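Local coordinates for glutathione S-transferase, N-terminal domain protein (Pseudomonas putida, PDB 4NAX) that probably works as a glutathione transferase, binding one glutathione disulfide per subunit between a thioredoxin-like domain and a helical domain, at residues L214-F217 / L218-P221; E176-S179 / I180-A184; F7-T10 / R11-A15; S35-L38 / E39-L43; V189-L192 / V193-N197. All coordinates share one frame; numbering follows the deposited sequence.

Interaction 1. Residues L214-F217 / L218-P221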
# COMPACT_ATOMS: atom_id res chain seq x y z
N LEU A 214 13.59 15.96 1.03
CA LEU A 214 12.84 16.33 -0.16
C LEU A 214 13.69 17.15 -1.12
O LEU A 214 13.73 16.90 -2.33
CB LEU A 214 11.58 17.10 0.19
CG LEU A 214 10.78 17.63 -1.00
CD1 LEU A 214 10.24 16.48 -1.85
CD2 LEU A 214 9.63 18.52 -0.52
N ALA A 215 14.39 18.15 -0.59
CA ALA A 215 15.27 18.96 -1.45
C ALA A 215 16.35 18.09 -2.11
O ALA A 215 16.62 18.23 -3.31
CB ALA A 215 15.90 20.11 -0.68
N ASN A 216 16.95 17.18 -1.35
CA ASN A 216 17.96 16.31 -1.92
C ASN A 216 17.37 15.42 -3.05
O ASN A 216 17.98 15.21 -4.10
CB ASN A 216 18.54 15.36 -0.86
CG ASN A 216 19.32 16.05 0.24
OD1 ASN A 216 19.58 15.42 1.29
ND2 ASN A 216 19.71 17.30 0.04
N PHE A 217 16.17 14.90 -2.82
CA PHE A 217 15.47 14.07 -3.78
C PHE A 217 15.24 14.84 -5.09
O PHE A 217 15.54 14.35 -6.19
CB PHE A 217 14.13 13.66 -3.17
CG PHE A 217 13.29 12.76 -4.05
CD1 PHE A 217 13.58 11.41 -4.18
CD2 PHE A 217 12.19 13.26 -4.72
CE1 PHE A 217 12.79 10.58 -4.95
CE2 PHE A 217 11.38 12.44 -5.48
CZ PHE A 217 11.67 11.08 -5.58
N LEU A 218 14.77 16.08 -4.96
CA LEU A 218 14.41 16.87 -6.13
C LEU A 218 15.63 17.33 -6.94
O LEU A 218 15.50 17.67 -8.10
CB LEU A 218 13.51 18.05 -5.73
CG LEU A 218 12.14 17.67 -5.18
CD1 LEU A 218 11.42 18.89 -4.64
CD2 LEU A 218 11.29 16.96 -6.22
N GLU A 219 16.80 17.32 -6.33
CA GLU A 219 18.04 17.64 -7.05
C GLU A 219 18.49 16.53 -7.99
O GLU A 219 19.32 16.76 -8.87
CB GLU A 219 19.19 17.94 -6.05
CG GLU A 219 19.04 19.27 -5.32
CD GLU A 219 19.87 19.36 -4.04
OE1 GLU A 219 19.59 20.27 -3.21
OE2 GLU A 219 20.79 18.53 -3.85
N ARG A 220 17.98 15.31 -7.80
CA ARG A 220 18.47 14.19 -8.58
C ARG A 220 18.01 14.31 -10.05
O ARG A 220 16.84 14.54 -10.31
CB ARG A 220 17.99 12.87 -8.01
CG ARG A 220 18.51 12.55 -6.61
CD ARG A 220 18.00 11.21 -6.12
NE ARG A 220 18.52 10.09 -6.89
CZ ARG A 220 19.69 9.50 -6.68
NH1 ARG A 220 20.50 9.91 -5.71
NH2 ARG A 220 20.04 8.47 -7.42
N PRO A 221 18.93 14.13 -11.02
CA PRO A 221 18.50 14.33 -12.41
C PRO A 221 17.40 13.36 -12.85
O PRO A 221 16.49 13.74 -13.60
CB PRO A 221 19.79 14.18 -13.24
CG PRO A 221 20.90 14.02 -12.29
CD PRO A 221 20.40 14.07 -10.88
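Leu214 and Leu218, one turn apart on helix 208-219, meet through their branched ends: Leu214 CD1 lies 3.9 Å from Leu218 CD1 and also touches Leu218 CG. The second methyl of Leu218 turns to the next neighbour, with CD2 4.1 Å from Phe217 CD2, and the leucine thus divides its two branches between an aliphatic and an aromatic partner. Phe217 has CG anti to its backbone N (chi1 -179°), which sets the ring beside Leu218. On the outer side of the helix, Glu219 folds its CG against Ala215 O, 3.3 Å away, with an extended chain beyond.

The backbone positions these groups. Leu218 N donates to Leu214 O at 2.9 Å, whereas Glu219 N makes a more bent bond to Ala215 O at 3.2 Å. Arg220 N then reaches only three residues back, to Phe217 O at 3.1 Å. Arg220 is the N-cap residue of helix 221-226, so the chain passes directly from one helix into the next.

Further out, Phe186 and Val189 pack on Leu214, and Pro187, Tyr178 and Val223 on Phe217. The guanidinium of Arg220 forms a salt bridge with Glu40 and a cation-pi contact with Tyr178. The inward side is therefore held by apolar packing, while the positive charge at the helix end is probably stabilised by Glu40 and the tyrosine ring.

Interaction 2. Residues E176-S179 / I180-A184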
# COMPACT_ATOMS: atom_id res chain seq x y z
N GLU A 176 19.07 2.48 4.58
CA GLU A 176 20.50 2.81 4.59
C GLU A 176 21.02 3.32 3.26
O GLU A 176 21.97 4.11 3.22
CB GLU A 176 21.34 1.63 5.11
CG GLU A 176 21.10 1.40 6.60
CD GLU A 176 21.75 0.16 7.19
OE1 GLU A 176 22.24 -0.69 6.42
OE2 GLU A 176 21.75 0.02 8.43
N GLU A 177 20.39 2.87 2.17
CA GLU A 177 20.66 3.40 0.84
C GLU A 177 19.38 3.96 0.24
O GLU A 177 18.27 3.49 0.55
CB GLU A 177 21.21 2.31 -0.09
CG GLU A 177 22.61 1.82 0.25
CD GLU A 177 22.61 0.82 1.40
OE1 GLU A 177 23.42 1.01 2.33
OE2 GLU A 177 21.81 -0.13 1.37
N TYR A 178 19.53 4.96 -0.63
CA TYR A 178 18.43 5.45 -1.45
C TYR A 178 17.69 4.26 -2.05
O TYR A 178 18.29 3.30 -2.52
CB TYR A 178 18.99 6.34 -2.55
CG TYR A 178 17.99 6.91 -3.54
CD1 TYR A 178 16.97 7.74 -3.13
CD2 TYR A 178 18.10 6.64 -4.90
CE1 TYR A 178 16.09 8.31 -4.04
CE2 TYR A 178 17.24 7.19 -5.82
CZ TYR A 178 16.22 8.03 -5.39
OH TYR A 178 15.35 8.62 -6.29
N SER A 179 16.36 4.30 -2.00
CA SER A 179 15.58 3.12 -2.36
C SER A 179 14.22 3.48 -2.91
O SER A 179 13.80 4.65 -2.93
CB SER A 179 15.36 2.26 -1.11
OG SER A 179 14.35 2.82 -0.26
N ILE A 180 13.51 2.44 -3.33
CA ILE A 180 12.12 2.58 -3.74
C ILE A 180 11.22 3.20 -2.67
O ILE A 180 10.17 3.76 -3.03
CB ILE A 180 11.52 1.24 -4.25
CG1 ILE A 180 11.55 0.14 -3.19
CG2 ILE A 180 12.20 0.84 -5.54
CD1 ILE A 180 10.88 -1.15 -3.66
N ALA A 181 11.57 3.10 -1.39
CA ALA A 181 10.76 3.78 -0.36
C ALA A 181 10.83 5.30 -0.54
O ALA A 181 9.82 6.00 -0.37
CB ALA A 181 11.18 3.38 1.04
N ASP A 182 12.01 5.83 -0.83
CA ASP A 182 12.15 7.27 -1.07
C ASP A 182 11.39 7.69 -2.32
O ASP A 182 10.71 8.72 -2.33
CB ASP A 182 13.61 7.67 -1.20
CG ASP A 182 14.43 7.18 -0.03
OD1 ASP A 182 14.19 7.63 1.11
OD2 ASP A 182 15.30 6.32 -0.24
N ILE A 183 11.52 6.89 -3.36
CA ILE A 183 10.85 7.17 -4.62
C ILE A 183 9.32 7.17 -4.44
O ILE A 183 8.61 7.96 -5.07
CB ILE A 183 11.32 6.20 -5.72
CG1 ILE A 183 12.81 6.48 -6.02
CG2 ILE A 183 10.48 6.32 -6.98
CD1 ILE A 183 13.47 5.42 -6.87
N ALA A 184 8.81 6.31 -3.57
CA ALA A 184 7.38 6.27 -3.32
C ALA A 184 6.89 7.48 -2.50
O ALA A 184 5.80 7.98 -2.73
CB ALA A 184 7.01 4.99 -2.58
O HOH W 1 15.84 4.36 1.37
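Glu177 is tied to Asp182 by a single water, which donates to Glu177 O at 2.7 Å and to Asp182 OD2 at 2.6 Å while accepting from Ser179 OG. Next in the chain, with chi1 at 178°, the ring bond of Tyr178 runs opposite to its amide nitrogen, a setting that carries the ring forward alongside the first turn of helix 180-193. Ring and Asp182 carboxylate lie almost parallel, their planes 6° apart, with Tyr178 CD1 3.6 Å from Asp182 OD2. Further out, the ring end crosses Ile183 at about a right angle, and Tyr178 OH sits 3.3 Å from Ile183 CG1; the hydroxyl itself is hydrogen-bonded to Glu40. A leucine in place of Tyr178 would probably leave Glu40 without this hydroxyl partner and open a gap beside Ile183 CG1.

Ser179 follows as the N-cap residue, and with Asp182 it forms a capping box, the N-capping motif well known at this helix of the glutathione transferase C-terminal domain. Ser179 OG accepts from Ala181 N at 3.0 Å, and Asp182 OD2 returns to Ser179 N at 2.9 Å through its anti lone pair. Asp182 OD2 is thereby gripped by the amide and the water together, while OD1 takes Met174 N, which fixes the rotation of the carboxylate. Ser179 O begins the helical ladder by accepting from Ile183 N at 3.2 Å, with a weak bond from Asp182 N beside it.

Interaction 3. Residues F7-T10 / R11-A15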
# COMPACT_ATOMS: atom_id res chain seq x y z
N PHE A 7 -2.58 -8.37 -25.54
CA PHE A 7 -3.03 -7.47 -24.50
C PHE A 7 -3.80 -6.33 -25.15
O PHE A 7 -3.19 -5.50 -25.84
CB PHE A 7 -1.82 -6.96 -23.73
CG PHE A 7 -1.13 -8.05 -22.96
CD1 PHE A 7 -0.19 -8.85 -23.59
CD2 PHE A 7 -1.45 -8.28 -21.64
CE1 PHE A 7 0.41 -9.89 -22.90
CE2 PHE A 7 -0.85 -9.31 -20.94
CZ PHE A 7 0.09 -10.11 -21.57
N PRO A 8 -5.13 -6.25 -24.91
CA PRO A 8 -5.92 -5.21 -25.58
C PRO A 8 -5.50 -3.77 -25.31
O PRO A 8 -5.79 -2.88 -26.10
CB PRO A 8 -7.34 -5.47 -25.07
CG PRO A 8 -7.36 -6.93 -24.77
CD PRO A 8 -5.99 -7.25 -24.26
N ILE A 9 -4.79 -3.52 -24.21
CA ILE A 9 -4.30 -2.17 -23.96
C ILE A 9 -3.48 -1.64 -25.15
O ILE A 9 -3.49 -0.43 -25.42
CB ILE A 9 -3.54 -2.11 -22.62
CG1 ILE A 9 -3.35 -0.65 -22.19
CG2 ILE A 9 -2.21 -2.84 -22.68
CD1 ILE A 9 -2.96 -0.48 -20.73
N THR A 10 -2.79 -2.54 -25.84
CA THR A 10 -1.91 -2.15 -26.94
C THR A 10 -2.69 -1.72 -28.18
O THR A 10 -2.11 -1.12 -29.09
CB THR A 10 -0.92 -3.25 -27.31
OG1 THR A 10 -1.62 -4.39 -27.85
CG2 THR A 10 -0.06 -3.67 -26.09
N ARG A 11 -3.98 -2.01 -28.22
CA ARG A 11 -4.82 -1.52 -29.31
C ARG A 11 -5.01 -0.01 -29.19
O ARG A 11 -5.06 0.71 -30.18
CB ARG A 11 -6.19 -2.21 -29.31
CG ARG A 11 -6.12 -3.69 -29.66
CD ARG A 11 -7.47 -4.36 -29.48
NE ARG A 11 -7.31 -5.78 -29.19
CZ ARG A 11 -8.24 -6.56 -28.63
NH1 ARG A 11 -9.42 -6.05 -28.25
NH2 ARG A 11 -7.99 -7.85 -28.43
N LYS A 12 -5.10 0.46 -27.95
CA LYS A 12 -5.33 1.86 -27.69
C LYS A 12 -4.04 2.67 -27.60
O LYS A 12 -4.01 3.84 -28.02
CB LYS A 12 -6.21 2.01 -26.44
CG LYS A 12 -6.64 3.42 -26.13
CD LYS A 12 -7.70 3.39 -25.06
CE LYS A 12 -8.15 4.79 -24.66
NZ LYS A 12 -8.99 5.41 -25.71
N TRP A 13 -2.98 2.06 -27.09
CA TRP A 13 -1.65 2.66 -27.07
C TRP A 13 -0.64 1.70 -27.71
O TRP A 13 0.02 0.95 -27.01
CB TRP A 13 -1.23 2.97 -25.64
CG TRP A 13 -2.04 4.04 -24.97
CD1 TRP A 13 -1.85 5.38 -25.05
CD2 TRP A 13 -3.17 3.84 -24.13
NE1 TRP A 13 -2.80 6.03 -24.30
CE2 TRP A 13 -3.61 5.10 -23.71
CE3 TRP A 13 -3.84 2.71 -23.66
CZ2 TRP A 13 -4.70 5.27 -22.88
CZ3 TRP A 13 -4.90 2.88 -22.80
CH2 TRP A 13 -5.33 4.15 -22.43
N PRO A 14 -0.55 1.71 -29.05
CA PRO A 14 0.37 0.77 -29.69
C PRO A 14 1.82 0.97 -29.28
O PRO A 14 2.24 2.09 -29.05
CB PRO A 14 0.19 1.06 -31.19
CG PRO A 14 -1.14 1.71 -31.31
CD PRO A 14 -1.38 2.43 -30.02
N ALA A 15 2.56 -0.12 -29.24
CA ALA A 15 3.97 -0.09 -28.95
C ALA A 15 4.77 0.20 -30.22
O ALA A 15 4.75 -0.60 -31.17
CB ALA A 15 4.41 -1.41 -28.36
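Pro8 and Arg11 lie side by side and point the same way, the proline ring under one face of the guanidinium. Pro8 CB sits 3.8 Å from Arg11 CZ, over the centre of the flat group, and Pro8 CG comes as close to Arg11 NH2. The arginine gets there with an extended chain from CG to NE that runs back over Pro8 O, the acceptor of Arg11 N at 2.9 Å. In Ile9, CG1 points opposite the amide nitrogen (chi1 -165°) and touches Trp13 CE3 at 3.7 Å. The indole is fixed at its far side by NE1, which bonds to Lys49 O, and Ile9 O accepts from both Trp13 N (3.0 Å) and Lys12 N (3.1 Å). Thr10 turns OG1 back along the chain to Phe7 O at 2.8 Å, beside its own N-H bond to the same oxygen; Leu4 O is in range of the same hydroxyl, and the two carbonyls probably share its proton. A valine here would probably leave Phe7 O with one donor fewer and Leu4 O without this partner. Together these contacts form a short, weakly bonded helical turn in an N-terminal arm, packed on strand 21-25 and helix 60-65 of the thioredoxin-like fold.

Interaction 4. Residues S35-L38 / E39-L43; sequences SIML and EEIGL
Ile41 folds back over the carbonyl of Met37 at the end of helix 31-41, the helix of the beta-alpha-beta crossover that links strands 21-25 and 45-49 in the thioredoxin-like fold. Its CB stands 3.7 Å from Met37 O. From there the chain forks: CG1, held between the backbone N and the carbonyl carbon (chi1 69°), comes to 3.4 Å from Met37 O, while CG2 passes the same oxygen and meets Met37 CE at 3.9 Å. At the tip, CD1 still brushes Met37 O. Met37 meets this branch because its chain bends at chi2, bringing both SD and CE to Ile41 CG2; its other neighbours include Leu94 and Ala98 of helix 90-101.

One residue earlier, Glu40 lies alongside Ile36, its CG packed against Ile36 O at 3.2 Å, and Glu40 N donates to that oxygen at 2.8 Å. The carboxylate beyond goes to Tyr178 OH and Arg220 NE of the C-terminal domain. Glu39 bends similarly at chi2, and its OE2 is hydrogen-bonded to Tyr45 OH.

Gly42 ends the helix with a positive phi, a backbone setting that by itself favours glycine, and turns the chain so that Leu43 faces Leu38, CD2 to CD2 at 3.8 Å. Gly42 N and Leu43 N make only weak bonds to Leu38 O. That oxygen also accepts from a water, which donates in addition to Leu43 O at 2.7 Å.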
# COMPACT_ATOMS: atom_id res chain seq x y z
N SER A 35 7.93 6.38 -13.40
CA SER A 35 8.85 7.01 -14.34
C SER A 35 10.19 7.39 -13.68
O SER A 35 11.25 7.19 -14.27
CB SER A 35 8.20 8.18 -15.06
OG SER A 35 7.59 9.03 -14.09
N ILE A 36 10.14 7.92 -12.46
CA ILE A 36 11.37 8.19 -11.74
C ILE A 36 12.19 6.91 -11.58
O ILE A 36 13.40 6.89 -11.83
CB ILE A 36 11.10 8.84 -10.37
CG1 ILE A 36 10.58 10.26 -10.56
CG2 ILE A 36 12.38 8.85 -9.54
CD1 ILE A 36 10.05 10.89 -9.30
N MET A 37 11.54 5.82 -11.16
CA MET A 37 12.25 4.58 -10.98
C MET A 37 12.94 4.12 -12.28
O MET A 37 14.10 3.73 -12.26
CB MET A 37 11.26 3.50 -10.51
CG MET A 37 11.88 2.13 -10.31
SD MET A 37 13.12 2.13 -9.00
CE MET A 37 13.40 0.36 -8.90
N LEU A 38 12.20 4.17 -13.39
CA LEU A 38 12.75 3.75 -14.67
C LEU A 38 13.93 4.62 -15.08
O LEU A 38 14.95 4.11 -15.58
CB LEU A 38 11.66 3.77 -15.73
CG LEU A 38 10.61 2.66 -15.55
CD1 LEU A 38 9.34 2.99 -16.30
CD2 LEU A 38 11.18 1.32 -15.99
N GLU A 39 13.81 5.93 -14.85
CA GLU A 39 14.92 6.84 -15.13
C GLU A 39 16.14 6.53 -14.26
O GLU A 39 17.28 6.61 -14.72
CB GLU A 39 14.49 8.30 -14.95
CG GLU A 39 13.44 8.78 -15.95
CD GLU A 39 13.97 8.93 -17.36
OE1 GLU A 39 15.15 9.31 -17.53
OE2 GLU A 39 13.20 8.68 -18.31
N GLU A 40 15.92 6.23 -12.98
CA GLU A 40 17.02 5.94 -12.05
C GLU A 40 17.79 4.68 -12.45
O GLU A 40 19.01 4.66 -12.35
CB GLU A 40 16.51 5.74 -10.62
CG GLU A 40 15.98 6.99 -9.93
CD GLU A 40 17.05 7.94 -9.40
OE1 GLU A 40 18.27 7.84 -9.73
OE2 GLU A 40 16.67 8.88 -8.66
N ILE A 41 17.07 3.64 -12.85
CA ILE A 41 17.69 2.35 -13.09
C ILE A 41 18.21 2.20 -14.52
O ILE A 41 18.95 1.26 -14.81
CB ILE A 41 16.78 1.15 -12.69
CG1 ILE A 41 15.59 1.02 -13.64
CG2 ILE A 41 16.38 1.28 -11.23
CD1 ILE A 41 14.62 -0.10 -13.32
N GLY A 42 17.82 3.11 -15.40
CA GLY A 42 18.32 3.11 -16.77
C GLY A 42 17.71 2.06 -17.68
O GLY A 42 18.28 1.70 -18.69
N LEU A 43 16.53 1.57 -17.33
CA LEU A 43 15.85 0.55 -18.12
C LEU A 43 15.10 1.23 -19.25
O LEU A 43 14.32 2.18 -19.02
CB LEU A 43 14.87 -0.24 -17.26
CG LEU A 43 14.06 -1.34 -17.93
CD1 LEU A 43 14.97 -2.47 -18.40
CD2 LEU A 43 13.03 -1.89 -16.96
O HOH W 2 15.36 4.64 -18.38

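Interaction 5. Residues V189-L192 / V193-N197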
# COMPACT_ATOMS: atom_id res chain seq x y z
N VAL A 189 5.09 13.98 -0.91
CA VAL A 189 5.41 15.15 -0.11
C VAL A 189 5.41 16.40 -1.01
O VAL A 189 4.79 17.43 -0.68
CB VAL A 189 6.74 14.99 0.64
CG1 VAL A 189 7.05 16.25 1.44
CG2 VAL A 189 6.75 13.78 1.58
N ARG A 190 6.07 16.30 -2.16
CA ARG A 190 6.06 17.40 -3.13
C ARG A 190 4.62 17.79 -3.51
O ARG A 190 4.27 18.97 -3.54
CB ARG A 190 6.83 17.02 -4.39
CG ARG A 190 6.75 18.06 -5.49
CD ARG A 190 7.50 17.64 -6.73
NE ARG A 190 7.30 18.56 -7.84
CZ ARG A 190 6.43 18.39 -8.84
NH1 ARG A 190 5.66 17.32 -8.93
NH2 ARG A 190 6.35 19.31 -9.77
N ASN A 191 3.80 16.80 -3.83
CA ASN A 191 2.45 17.10 -4.27
C ASN A 191 1.63 17.83 -3.21
O ASN A 191 0.85 18.73 -3.52
CB ASN A 191 1.72 15.82 -4.69
CG ASN A 191 0.68 16.07 -5.75
OD1 ASN A 191 0.99 16.66 -6.78
ND2 ASN A 191 -0.53 15.61 -5.53
N LEU A 192 1.82 17.43 -1.95
CA LEU A 192 1.11 18.03 -0.84
C LEU A 192 1.45 19.51 -0.72
O LEU A 192 0.55 20.34 -0.50
CB LEU A 192 1.44 17.28 0.44
CG LEU A 192 0.77 17.75 1.73
CD1 LEU A 192 -0.71 17.50 1.69
CD2 LEU A 192 1.41 17.04 2.91
N VAL A 193 2.73 19.85 -0.83
CA VAL A 193 3.17 21.21 -0.58
C VAL A 193 3.20 22.12 -1.81
O VAL A 193 3.21 23.34 -1.66
CB VAL A 193 4.53 21.25 0.17
CG1 VAL A 193 4.42 20.44 1.45
CG2 VAL A 193 5.69 20.80 -0.69
N GLU A 194 3.20 21.53 -3.00
CA GLU A 194 3.17 22.28 -4.25
C GLU A 194 1.76 22.27 -4.83
O GLU A 194 0.98 23.19 -4.58
CB GLU A 194 4.23 21.75 -5.24
CG GLU A 194 5.65 21.92 -4.73
CD GLU A 194 6.73 21.66 -5.77
OE1 GLU A 194 7.92 21.64 -5.36
OE2 GLU A 194 6.44 21.46 -6.98
N ARG A 195 1.41 21.23 -5.57
CA ARG A 195 0.13 21.19 -6.26
C ARG A 195 -1.06 21.46 -5.35
O ARG A 195 -1.93 22.26 -5.70
CB ARG A 195 -0.05 19.88 -7.01
CG ARG A 195 -1.41 19.75 -7.69
CD ARG A 195 -1.37 18.72 -8.81
NE ARG A 195 -2.67 18.38 -9.38
CZ ARG A 195 -3.38 19.17 -10.19
NH1 ARG A 195 -2.95 20.38 -10.53
NH2 ARG A 195 -4.55 18.73 -10.67
N TYR A 196 -1.12 20.82 -4.18
CA TYR A 196 -2.30 20.98 -3.34
C TYR A 196 -2.30 22.26 -2.55
O TYR A 196 -3.30 22.55 -1.87
CB TYR A 196 -2.44 19.84 -2.35
CG TYR A 196 -2.71 18.49 -2.93
CD1 TYR A 196 -3.18 18.31 -4.24
CD2 TYR A 196 -2.58 17.37 -2.12
CE1 TYR A 196 -3.46 17.05 -4.72
CE2 TYR A 196 -2.85 16.11 -2.60
CZ TYR A 196 -3.29 15.95 -3.88
OH TYR A 196 -3.54 14.68 -4.33
N ASN A 197 -1.22 23.03 -2.62
CA ASN A 197 -1.17 24.31 -1.92
C ASN A 197 -1.39 24.17 -0.40
O ASN A 197 -2.04 25.01 0.23
CB ASN A 197 -2.25 25.28 -2.46
CG ASN A 197 -2.10 25.61 -3.92
OD1 ASN A 197 -3.10 25.76 -4.62
ND2 ASN A 197 -0.87 25.78 -4.40
O HOH W 3 9.24 20.67 -7.33
O HOH W 4 3.03 19.05 -7.02
O HOH W 5 -2.67 15.37 -7.71
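Asn191 brings its ND2 over one face of the Tyr196 ring, toward the rim, 3.2 Å from Tyr196 CZ. The two planes are 63° apart, so the amide is steeply inclined to the ring; ND2 also donates to a water. A chi1 of -151° turns CG almost opposite the backbone N to reach it, and the backbone draws the tyrosine in: Tyr196 N donates to Asn191 O at 2.9 Å, with the N-H almost straight at 166°. The other end of the amide, OD1, rests on Arg195 CB at 3.4 Å and takes a water that also accepts from Arg195 N.

Arg190 runs extended along the helix surface to a salt bridge between Arg190 NE and Glu194 OE2, 3.1 Å long. Guanidinium and carboxylate are far from coplanar, and another water joins NE to Glu194 OE1, so both carboxylate oxygens are engaged. Leu192 CD1 adds an apolar touch on Tyr196 CD2 at 4.2 Å.

Here helix 180-193 gives out into a type I beta turn from Glu194 to Asn197, in the helical C-terminal domain of the glutathione transferase fold, and the turn places the Tyr196 side chain about 4 Å from a bound glutathione disulfide.

How the interactions relate
Interactions 1, 2 and 4 form a cluster, their centres 12 to 15 Å apart, where the helical domain meets the thioredoxin-like domain. Glu40 of interaction 4 holds both others: its OE2 is 2.8 Å from Arg220 NE and 2.7 Å from Tyr178 OH, while Ile180 CG2 packs on Met37 CE at 3.6 Å. Interactions 2 and 5 occupy the start and end of helix 180-193 without touching, but interaction 5 reaches interaction 1 through Arg190 CD and Leu218 CD2, 3.9 Å apart. Interaction 3 stands alone, its nearest atoms about 14 Å from interaction 4. Side chains of Ile183, Trp13 and Ser35 (interactions 2, 3 and 4) lie about 11 Å from bound glutathione disulfide, Tyr196 about 4 Å.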